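Local structure of putative mandelate racemase (Salmonella typhimurium, 2O56) at residues N183-N188 / H223-T228; I232-M237 / F244-P249. The protein is a magnesium-binding member of the enolase superfamily whose substrate is not established and which probably acts as a hydro-lyase (dehydratase). All blocks are in the same frame, centred on the assembly; numbering follows the deposited sequence.

Contact 1: residues N183-N188 / H223-T228; sequences NWNQQN and HAFTDT
The side-chain amide of Asn-185 lies flat on the ring of Phe-225. The two planes are 17° apart, so this is a stacked amide-on-ring contact. The oxygen end sits over the ring centre, with OD1 of Asn-185 3.4 Å from CG of Phe-225. The nitrogen end reaches the far rim, where ND2 of Asn-185 is 3.3 Å from CE1 of Phe-225. Asn-185 CG is anti to the backbone N (chi1 -166°), and this turns the amide toward the ring. The opposite face of Phe-225 is covered from within its own segment by CB of His-223.

Trp-184 comes to the edge of the same ring. Its CZ2 lies near the plane of Phe-225, 3.8 Å from CE2 of that residue. The edge of the six-membered ring of Trp-184 is turned toward the face of His-223 in an offset edge-to-face pair, with planes at 89°. Here CZ2 of Trp-184 is 3.7 Å from CE1 of His-223. Trp-184, His-223 and Phe-225 thus form an aromatic cluster.

No direct hydrogen bond joins the two segments. A water donates to Phe-225 O at 3.0 Å and makes a weak bond to Gln-187 O. ND1 of His-223 is hydrogen-bonded to OD2 of Asp-174, which would help to hold the imidazole in this orientation. Ala-224 O is hydrogen-bonded to NE2 of Gln-89 of a second subunit.

Both segments lie in loops that follow parallel strands, 170-173 and 217-221; the second runs into helix 228-238. Such loops at the C-terminal ends of the strands border the active site in the barrel domain of the enolase superfamily.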
ATOM      1  N   ASN A 183       6.957 -44.631  -8.708  1.00 39.48           N
ATOM      2  CA  ASN A 183       7.501 -43.649  -9.656  1.00 38.38           C
ATOM      3  C   ASN A 183       7.661 -42.281  -8.986  1.00 39.83           C
ATOM      4  O   ASN A 183       6.758 -41.834  -8.280  1.00 39.60           O
ATOM      5  CB  ASN A 183       6.589 -43.523 -10.885  1.00 38.37           C
ATOM      6  CG  ASN A 183       6.304 -44.865 -11.556  1.00 47.00           C
ATOM      7  OD1 ASN A 183       7.198 -45.504 -12.102  1.00 46.11           O
ATOM      8  ND2 ASN A 183       5.054 -45.282 -11.531  1.00 36.82           N
ATOM      9  N   TRP A 184       8.797 -41.626  -9.238  1.00 38.42           N
ATOM     10  CA  TRP A 184       9.171 -40.369  -8.591  1.00 41.02           C
ATOM     11  C   TRP A 184       8.925 -39.189  -9.513  1.00 46.04           C
ATOM     12  O   TRP A 184       9.485 -39.145 -10.607  1.00 40.49           O
ATOM     13  CB  TRP A 184      10.661 -40.383  -8.196  1.00 42.84           C
ATOM     14  CG  TRP A 184      11.124 -39.097  -7.531  1.00 39.33           C
ATOM     15  CD1 TRP A 184      11.942 -38.137  -8.066  1.00 39.89           C
ATOM     16  CD2 TRP A 184      10.774 -38.636  -6.219  1.00 31.16           C
ATOM     17  NE1 TRP A 184      12.127 -37.118  -7.163  1.00 34.52           N
ATOM     18  CE2 TRP A 184      11.421 -37.397  -6.024  1.00 39.27           C
ATOM     19  CE3 TRP A 184       9.976 -39.155  -5.186  1.00 40.93           C
ATOM     20  CZ2 TRP A 184      11.295 -36.663  -4.838  1.00 39.75           C
ATOM     21  CZ3 TRP A 184       9.851 -38.423  -4.007  1.00 44.16           C
ATOM     22  CH2 TRP A 184      10.509 -37.191  -3.846  1.00 44.12           C
ATOM     23  N   ASN A 185       8.107 -38.238  -9.051  1.00 37.88           N
ATOM     24  CA  ASN A 185       7.892 -36.969  -9.737  1.00 41.97           C
ATOM     25  C   ASN A 185       7.412 -37.198 -11.167  1.00 44.21           C
ATOM     26  O   ASN A 185       8.024 -36.737 -12.135  1.00 41.58           O
ATOM     27  CB  ASN A 185       9.163 -36.093  -9.709  1.00 41.43           C
ATOM     28  CG  ASN A 185       8.893 -34.644 -10.103  1.00 40.17           C
ATOM     29  OD1 ASN A 185       7.786 -34.128  -9.929  1.00 49.46           O
ATOM     30  ND2 ASN A 185       9.915 -33.983 -10.639  1.00 49.34           N
ATOM     31  N   GLN A 186       6.314 -37.926 -11.311  1.00 36.44           N
ATOM     32  CA  GLN A 186       5.824 -38.179 -12.644  1.00 44.81           C
ATOM     33  C   GLN A 186       4.382 -37.782 -12.869  1.00 45.34           C
ATOM     34  O   GLN A 186       3.906 -37.790 -14.010  1.00 54.78           O
ATOM     35  CB  GLN A 186       6.094 -39.616 -13.047  1.00 35.93           C
ATOM     36  CG  GLN A 186       7.492 -39.810 -13.610  1.00 41.51           C
ATOM     37  CD  GLN A 186       7.810 -41.266 -13.864  1.00 60.87           C
ATOM     38  OE1 GLN A 186       6.912 -42.109 -13.994  1.00 58.27           O
ATOM     39  NE2 GLN A 186       9.095 -41.575 -13.936  1.00 62.44           N
ATOM     40  N   GLN A 187       3.692 -37.415 -11.792  1.00 42.49           N
ATOM     41  CA  GLN A 187       2.338 -36.867 -11.918  1.00 41.54           C
ATOM     42  C   GLN A 187       2.377 -35.332 -11.996  1.00 41.51           C
ATOM     43  O   GLN A 187       3.331 -34.702 -11.532  1.00 46.18           O
ATOM     44  CB  GLN A 187       1.409 -37.398 -10.809  1.00 39.03           C
ATOM     45  CG  GLN A 187       1.936 -37.191  -9.426  1.00 56.37           C
ATOM     46  CD  GLN A 187       1.548 -38.269  -8.439  1.00 51.17           C
ATOM     47  OE1 GLN A 187       0.520 -38.935  -8.581  1.00 41.23           O
ATOM     48  NE2 GLN A 187       2.373 -38.428  -7.405  1.00 50.52           N
ATOM     49  N   ASN A 188       1.368 -34.735 -12.621  1.00 45.21           N
ATOM     50  CA  ASN A 188       1.286 -33.276 -12.680  1.00 45.27           C
ATOM     51  C   ASN A 188       0.725 -32.756 -11.365  1.00 36.54           C
ATOM     52  O   ASN A 188      -0.442 -32.984 -11.035  1.00 34.75           O
ATOM     53  CB  ASN A 188       0.418 -32.819 -13.861  1.00 47.29           C
ATOM     54  CG  ASN A 188       0.227 -31.304 -13.902  1.00 61.43           C
ATOM     55  OD1 ASN A 188       1.164 -30.538 -13.671  1.00 44.46           O
ATOM     56  ND2 ASN A 188      -0.994 -30.872 -14.201  1.00 65.56           N
ATOM     57  N   HIS A 223       9.537 -29.806  -2.685  1.00 25.47           N
ATOM     58  CA  HIS A 223      10.490 -29.722  -3.799  1.00 29.84           C
ATOM     59  C   HIS A 223      10.096 -28.708  -4.882  1.00 24.88           C
ATOM     60  O   HIS A 223      10.709 -28.703  -5.952  1.00 27.12           O
ATOM     61  CB  HIS A 223      10.676 -31.089  -4.477  1.00 26.71           C
ATOM     62  CG  HIS A 223      11.532 -32.055  -3.717  1.00 37.55           C
ATOM     63  ND1 HIS A 223      11.009 -33.161  -3.068  1.00 39.54           N
ATOM     64  CD2 HIS A 223      12.871 -32.104  -3.527  1.00 35.60           C
ATOM     65  CE1 HIS A 223      11.990 -33.837  -2.502  1.00 32.32           C
ATOM     66  NE2 HIS A 223      13.128 -33.219  -2.764  1.00 34.25           N
ATOM     67  N   ALA A 224       9.076 -27.883  -4.608  1.00 23.84           N
ATOM     68  CA  ALA A 224       8.426 -27.029  -5.610  1.00 27.45           C
ATOM     69  C   ALA A 224       7.905 -27.796  -6.819  1.00 28.97           C
ATOM     70  O   ALA A 224       7.927 -27.282  -7.952  1.00 32.05           O
ATOM     71  CB  ALA A 224       9.354 -25.862  -6.034  1.00 24.17           C
ATOM     72  N   PHE A 225       7.423 -29.023  -6.573  1.00 28.85           N
ATOM     73  CA  PHE A 225       6.756 -29.819  -7.607  1.00 29.73           C
ATOM     74  C   PHE A 225       5.288 -29.363  -7.654  1.00 25.99           C
ATOM     75  O   PHE A 225       4.596 -29.487  -8.670  1.00 29.40           O
ATOM     76  CB  PHE A 225       6.831 -31.340  -7.285  1.00 24.94           C
ATOM     77  CG  PHE A 225       8.248 -31.937  -7.305  1.00 23.36           C
ATOM     78  CD1 PHE A 225       9.264 -31.372  -8.079  1.00 29.98           C
ATOM     79  CD2 PHE A 225       8.537 -33.084  -6.570  1.00 36.95           C
ATOM     80  CE1 PHE A 225      10.542 -31.926  -8.106  1.00 33.19           C
ATOM     81  CE2 PHE A 225       9.812 -33.654  -6.587  1.00 30.93           C
ATOM     82  CZ  PHE A 225      10.819 -33.079  -7.370  1.00 33.74           C
ATOM     83  N   THR A 226       4.815 -28.850  -6.530  1.00 24.91           N
ATOM     84  CA  THR A 226       3.500 -28.240  -6.436  1.00 25.63           C
ATOM     85  C   THR A 226       3.552 -26.783  -6.936  1.00 31.18           C
ATOM     86  O   THR A 226       4.637 -26.184  -7.057  1.00 25.18           O
ATOM     87  CB  THR A 226       3.004 -28.237  -4.978  1.00 26.96           C
ATOM     88  OG1 THR A 226       4.099 -27.925  -4.104  1.00 22.63           O
ATOM     89  CG2 THR A 226       2.429 -29.614  -4.586  1.00 23.54           C
ATOM     90  N   ASP A 227       2.382 -26.221  -7.237  1.00 27.62           N
ATOM     91  CA  ASP A 227       2.280 -24.778  -7.422  1.00 33.77           C
ATOM     92  C   ASP A 227       1.500 -24.174  -6.254  1.00 30.08           C
ATOM     93  O   ASP A 227       1.204 -24.872  -5.279  1.00 26.33           O
ATOM     94  CB  ASP A 227       1.718 -24.421  -8.818  1.00 24.47           C
ATOM     95  CG  ASP A 227       0.214 -24.715  -8.966  1.00 36.50           C
ATOM     96  OD1 ASP A 227      -0.385 -25.356  -8.077  1.00 34.04           O
ATOM     97  OD2 ASP A 227      -0.376 -24.313 -10.000  1.00 36.77           O
ATOM     98  N   THR A 228       1.157 -22.894  -6.348  1.00 28.11           N
ATOM     99  CA  THR A 228       0.440 -22.204  -5.267  1.00 27.44           C
ATOM    100  C   THR A 228      -0.846 -22.924  -4.846  1.00 29.40           C
ATOM    101  O   THR A 228      -1.059 -23.175  -3.669  1.00 26.42           O
ATOM    102  CB  THR A 228       0.119 -20.747  -5.652  1.00 23.11           C
ATOM    103  OG1 THR A 228       1.336 -20.093  -5.998  1.00 26.42           O
ATOM    104  CG2 THR A 228      -0.534 -19.991  -4.487  1.00 23.63           C
TER
HETATM  105  O   HOH W   1       4.911 -31.697 -10.721  1.00 48.56           O

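Contact 2: residues I232-M237 / F244-P249; sequences IQFGRM and FYYEEP. With MG (magnesium ion), chain I.
Tyr-246 reaches from the strand to the helix and meets Phe-234 and Gly-235 with its phenol end. Its OH lies at the edge of the Phe-234 ring, near the ring plane, 3.6 Å from CD2 of Phe-234. The carbon contact is looser, with CE1 of Tyr-246 4.1 Å from the same CD2 of Phe-234. Next to it, CE2 of Tyr-246 is 3.9 Å from CA of Gly-235. Glycine has no side chain, so the tyrosine ring can come this close to the helix backbone. CG of Tyr-246 is anti to the backbone N (chi1 -170°), which carries the phenol toward the helix.

The Tyr-246 OH is 3.4 Å from Gly-235 N, but the angle is too poor for a hydrogen bond. The hydroxyl is instead hydrogen-bonded to Ala-231 O, one residue before the helical segment. That bond ties the buried phenol end to the helix backbone.

The next residue, Glu-247, serves the metal site. Its OE2 binds the magnesium ion at 2.2 Å, together with two waters, Glu-221 and Glu-273, while its OE1 forms a salt bridge with Lys-172 and a hydrogen bond with Gln-294.

Farther out, Met-222 touches both Phe-234 and Tyr-246, Phe-234 also packs on Leu-198 of helix 195-212, and Pro-249 packs on helix 255-264. Strand 246-247 lies between parallel strands 217-221 and 269-271, and helix 228-238 is the connecting helix of the beta-alpha-beta unit formed with strands 217-221 and 246-247.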
ATOM      1  N   ILE A 232      -1.189 -25.087  -1.256  1.00 19.63           N
ATOM      2  CA  ILE A 232      -2.231 -24.714  -0.292  1.00 19.21           C
ATOM      3  C   ILE A 232      -3.166 -25.876   0.049  1.00 27.56           C
ATOM      4  O   ILE A 232      -3.491 -26.083   1.208  1.00 25.19           O
ATOM      5  CB  ILE A 232      -3.027 -23.468  -0.732  1.00 27.02           C
ATOM      6  CG1 ILE A 232      -2.128 -22.217  -0.641  1.00 23.16           C
ATOM      7  CG2 ILE A 232      -4.299 -23.286   0.129  1.00 23.93           C
ATOM      8  CD1 ILE A 232      -2.650 -21.033  -1.458  1.00 24.36           C
ATOM      9  N   GLN A 233      -3.577 -26.633  -0.963  1.00 25.12           N
ATOM     10  CA  GLN A 233      -4.483 -27.778  -0.759  1.00 24.52           C
ATOM     11  C   GLN A 233      -3.829 -28.779   0.205  1.00 26.18           C
ATOM     12  O   GLN A 233      -4.421 -29.179   1.206  1.00 30.08           O
ATOM     13  CB  GLN A 233      -4.758 -28.441  -2.112  1.00 27.26           C
ATOM     14  CG  GLN A 233      -6.037 -29.277  -2.142  1.00 31.15           C
ATOM     15  CD  GLN A 233      -6.269 -29.941  -3.491  1.00 33.45           C
ATOM     16  OE1 GLN A 233      -5.886 -29.417  -4.536  1.00 31.77           O
ATOM     17  NE2 GLN A 233      -6.885 -31.118  -3.465  1.00 31.09           N
ATOM     18  N   PHE A 234      -2.580 -29.131  -0.089  1.00 25.33           N
ATOM     19  CA  PHE A 234      -1.827 -30.061   0.736  1.00 27.06           C
ATOM     20  C   PHE A 234      -1.508 -29.538   2.128  1.00 34.43           C
ATOM     21  O   PHE A 234      -1.681 -30.252   3.121  1.00 23.45           O
ATOM     22  CB  PHE A 234      -0.552 -30.525   0.033  1.00 26.32           C
ATOM     23  CG  PHE A 234       0.112 -31.667   0.735  1.00 30.57           C
ATOM     24  CD1 PHE A 234      -0.553 -32.890   0.871  1.00 24.87           C
ATOM     25  CD2 PHE A 234       1.373 -31.516   1.299  1.00 25.35           C
ATOM     26  CE1 PHE A 234       0.041 -33.944   1.536  1.00 31.21           C
ATOM     27  CE2 PHE A 234       1.975 -32.574   1.964  1.00 32.81           C
ATOM     28  CZ  PHE A 234       1.301 -33.793   2.080  1.00 23.34           C
ATOM     29  N   GLY A 235      -1.055 -28.291   2.220  1.00 23.74           N
ATOM     30  CA  GLY A 235      -0.682 -27.739   3.536  1.00 22.55           C
ATOM     31  C   GLY A 235      -1.837 -27.731   4.522  1.00 24.33           C
ATOM     32  O   GLY A 235      -1.661 -28.047   5.711  1.00 29.56           O
ATOM     33  N   ARG A 236      -3.023 -27.386   4.026  1.00 27.68           N
ATOM     34  CA  ARG A 236      -4.248 -27.350   4.832  0.60 32.52           C
ATOM     35  C   ARG A 236      -4.627 -28.742   5.344  1.00 25.51           C
ATOM     36  O   ARG A 236      -5.164 -28.881   6.433  1.00 31.00           O
ATOM     37  CB  ARG A 236      -5.413 -26.791   4.014  0.60 31.80           C
ATOM     38  CG  ARG A 236      -5.444 -25.271   3.911  0.60 42.84           C
ATOM     39  CD  ARG A 236      -6.756 -24.795   3.306  0.60 48.84           C
ATOM     40  NE  ARG A 236      -6.805 -23.343   3.177  0.60 43.63           N
ATOM     41  CZ  ARG A 236      -7.353 -22.692   2.154  0.60 49.15           C
ATOM     42  NH1 ARG A 236      -7.909 -23.357   1.142  0.60 35.41           N
ATOM     43  NH2 ARG A 236      -7.335 -21.367   2.143  0.60 29.54           N
ATOM     44  N   MET A 237      -4.351 -29.760   4.531  1.00 26.89           N
ATOM     45  CA  MET A 237      -4.585 -31.171   4.900  1.00 34.03           C
ATOM     46  C   MET A 237      -3.674 -31.616   6.052  1.00 34.53           C
ATOM     47  O   MET A 237      -4.109 -32.335   6.957  1.00 35.08           O
ATOM     48  CB  MET A 237      -4.345 -32.083   3.701  1.00 28.91           C
ATOM     49  CG  MET A 237      -5.387 -31.975   2.593  1.00 40.40           C
ATOM     50  SD  MET A 237      -5.141 -33.208   1.284  1.00 46.46           S
ATOM     51  CE  MET A 237      -5.390 -34.688   2.232  1.00 34.33           C
ATOM     52  N   PHE A 244       6.666 -29.099  11.447  1.00 28.72           N
ATOM     53  CA  PHE A 244       7.739 -28.223  11.994  1.00 24.07           C
ATOM     54  C   PHE A 244       7.966 -27.029  11.054  1.00 29.92           C
ATOM     55  O   PHE A 244       7.894 -25.869  11.463  1.00 28.04           O
ATOM     56  CB  PHE A 244       9.039 -29.018  12.079  1.00 16.93           C
ATOM     57  CG  PHE A 244      10.088 -28.419  12.955  1.00 22.96           C
ATOM     58  CD1 PHE A 244       9.803 -28.019  14.255  1.00 33.91           C
ATOM     59  CD2 PHE A 244      11.397 -28.314  12.494  1.00 30.63           C
ATOM     60  CE1 PHE A 244      10.805 -27.487  15.059  1.00 32.98           C
ATOM     61  CE2 PHE A 244      12.411 -27.788  13.301  1.00 29.55           C
ATOM     62  CZ  PHE A 244      12.103 -27.362  14.573  1.00 26.26           C
ATOM     63  N   TYR A 245       8.260 -27.336   9.800  1.00 25.02           N
ATOM     64  CA  TYR A 245       7.997 -26.385   8.730  1.00 24.60           C
ATOM     65  C   TYR A 245       7.706 -27.034   7.390  1.00 25.77           C
ATOM     66  O   TYR A 245       7.844 -28.243   7.235  1.00 27.55           O
ATOM     67  CB  TYR A 245       9.110 -25.341   8.657  1.00 19.90           C
ATOM     68  CG  TYR A 245      10.545 -25.853   8.678  1.00 18.58           C
ATOM     69  CD1 TYR A 245      11.180 -26.257   7.510  1.00 25.62           C
ATOM     70  CD2 TYR A 245      11.287 -25.867   9.866  1.00 23.48           C
ATOM     71  CE1 TYR A 245      12.498 -26.686   7.521  1.00 26.05           C
ATOM     72  CE2 TYR A 245      12.612 -26.295   9.879  1.00 22.34           C
ATOM     73  CZ  TYR A 245      13.201 -26.711   8.709  1.00 22.80           C
ATOM     74  OH  TYR A 245      14.511 -27.122   8.710  1.00 28.34           O
ATOM     75  N   TYR A 246       7.282 -26.218   6.421  1.00 24.84           N
ATOM     76  CA  TYR A 246       6.737 -26.688   5.159  1.00 20.76           C
ATOM     77  C   TYR A 246       7.676 -26.136   4.085  1.00 25.52           C
ATOM     78  O   TYR A 246       7.726 -24.932   3.905  1.00 24.07           O
ATOM     79  CB  TYR A 246       5.356 -26.047   4.987  1.00 22.24           C
ATOM     80  CG  TYR A 246       4.483 -26.577   3.855  1.00 26.41           C
ATOM     81  CD1 TYR A 246       4.599 -27.890   3.403  1.00 27.73           C
ATOM     82  CD2 TYR A 246       3.520 -25.752   3.255  1.00 28.23           C
ATOM     83  CE1 TYR A 246       3.785 -28.370   2.386  1.00 24.30           C
ATOM     84  CE2 TYR A 246       2.692 -26.228   2.227  1.00 22.97           C
ATOM     85  CZ  TYR A 246       2.833 -27.531   1.800  1.00 24.16           C
ATOM     86  OH  TYR A 246       2.035 -28.000   0.792  1.00 23.89           O
ATOM     87  N   GLU A 247       8.419 -27.007   3.397  1.00 22.35           N
ATOM     88  CA  GLU A 247       9.613 -26.606   2.643  1.00 22.80           C
ATOM     89  C   GLU A 247       9.351 -26.502   1.137  1.00 23.91           C
ATOM     90  O   GLU A 247       8.791 -27.411   0.518  1.00 22.97           O
ATOM     91  CB  GLU A 247      10.792 -27.580   2.902  1.00 21.39           C
ATOM     92  CG  GLU A 247      11.985 -27.309   2.018  1.00 25.78           C
ATOM     93  CD  GLU A 247      13.210 -28.125   2.363  1.00 35.46           C
ATOM     94  OE1 GLU A 247      13.365 -28.564   3.527  1.00 40.72           O
ATOM     95  OE2 GLU A 247      14.032 -28.329   1.452  1.00 39.72           O
ATOM     96  N   GLU A 248       9.764 -25.384   0.550  1.00 26.26           N
ATOM     97  CA  GLU A 248       9.572 -25.135  -0.874  1.00 21.05           C
ATOM     98  C   GLU A 248       8.194 -25.502  -1.434  1.00 20.51           C
ATOM     99  O   GLU A 248       8.110 -26.252  -2.411  1.00 25.37           O
ATOM    100  CB  GLU A 248      10.658 -25.875  -1.676  1.00 31.18           C
ATOM    101  CG  GLU A 248      12.041 -25.241  -1.570  1.00 31.24           C
ATOM    102  CD  GLU A 248      12.899 -25.532  -2.773  1.00 40.80           C
ATOM    103  OE1 GLU A 248      13.203 -26.716  -2.986  1.00 37.57           O
ATOM    104  OE2 GLU A 248      13.269 -24.585  -3.508  1.00 37.43           O
ATOM    105  N   PRO A 249       7.106 -24.959  -0.848  1.00 23.22           N
ATOM    106  CA  PRO A 249       5.795 -25.312  -1.392  1.00 22.47           C
ATOM    107  C   PRO A 249       5.650 -24.847  -2.858  1.00 25.25           C
ATOM    108  O   PRO A 249       4.905 -25.428  -3.643  1.00 22.01           O
ATOM    109  CB  PRO A 249       4.834 -24.535  -0.487  1.00 23.65           C
ATOM    110  CG  PRO A 249       5.650 -23.395   0.061  1.00 28.18           C
ATOM    111  CD  PRO A 249       7.000 -23.973   0.249  1.00 25.40           C
TER
HETATM  112 MG    MG I2001      14.844 -29.374  -0.308  1.00 38.11          MG
HETATM  113  O   HOH W   2      16.668 -30.448   0.363  1.00 49.56           O
HETATM  114  O   HOH W   3      13.022 -28.647  -1.705  1.00 40.13           O

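How the contacts relate
The two contacts follow one another along the chain, and their centres are 13 Å apart. They share helix 228-238: contact 1 ends at its start, and contact 2 uses its later turns. The loop 223-228 is also tied directly to the chain at 248-249. Thr-226 OG1 is 2.7 Å from Pro-249 O, and Ala-224 N is 2.9 Å from Glu-248 O, both probable hydrogen bonds. Both contacts border the magnesium site through single residues: Glu-247, next to Tyr-246, binds the ion, and the His-223 side chain lies about 5 Å from it. NH2 of Arg-274 hydrogen-bonds His-223 O and forms a salt bridge with OE1 of Glu-248.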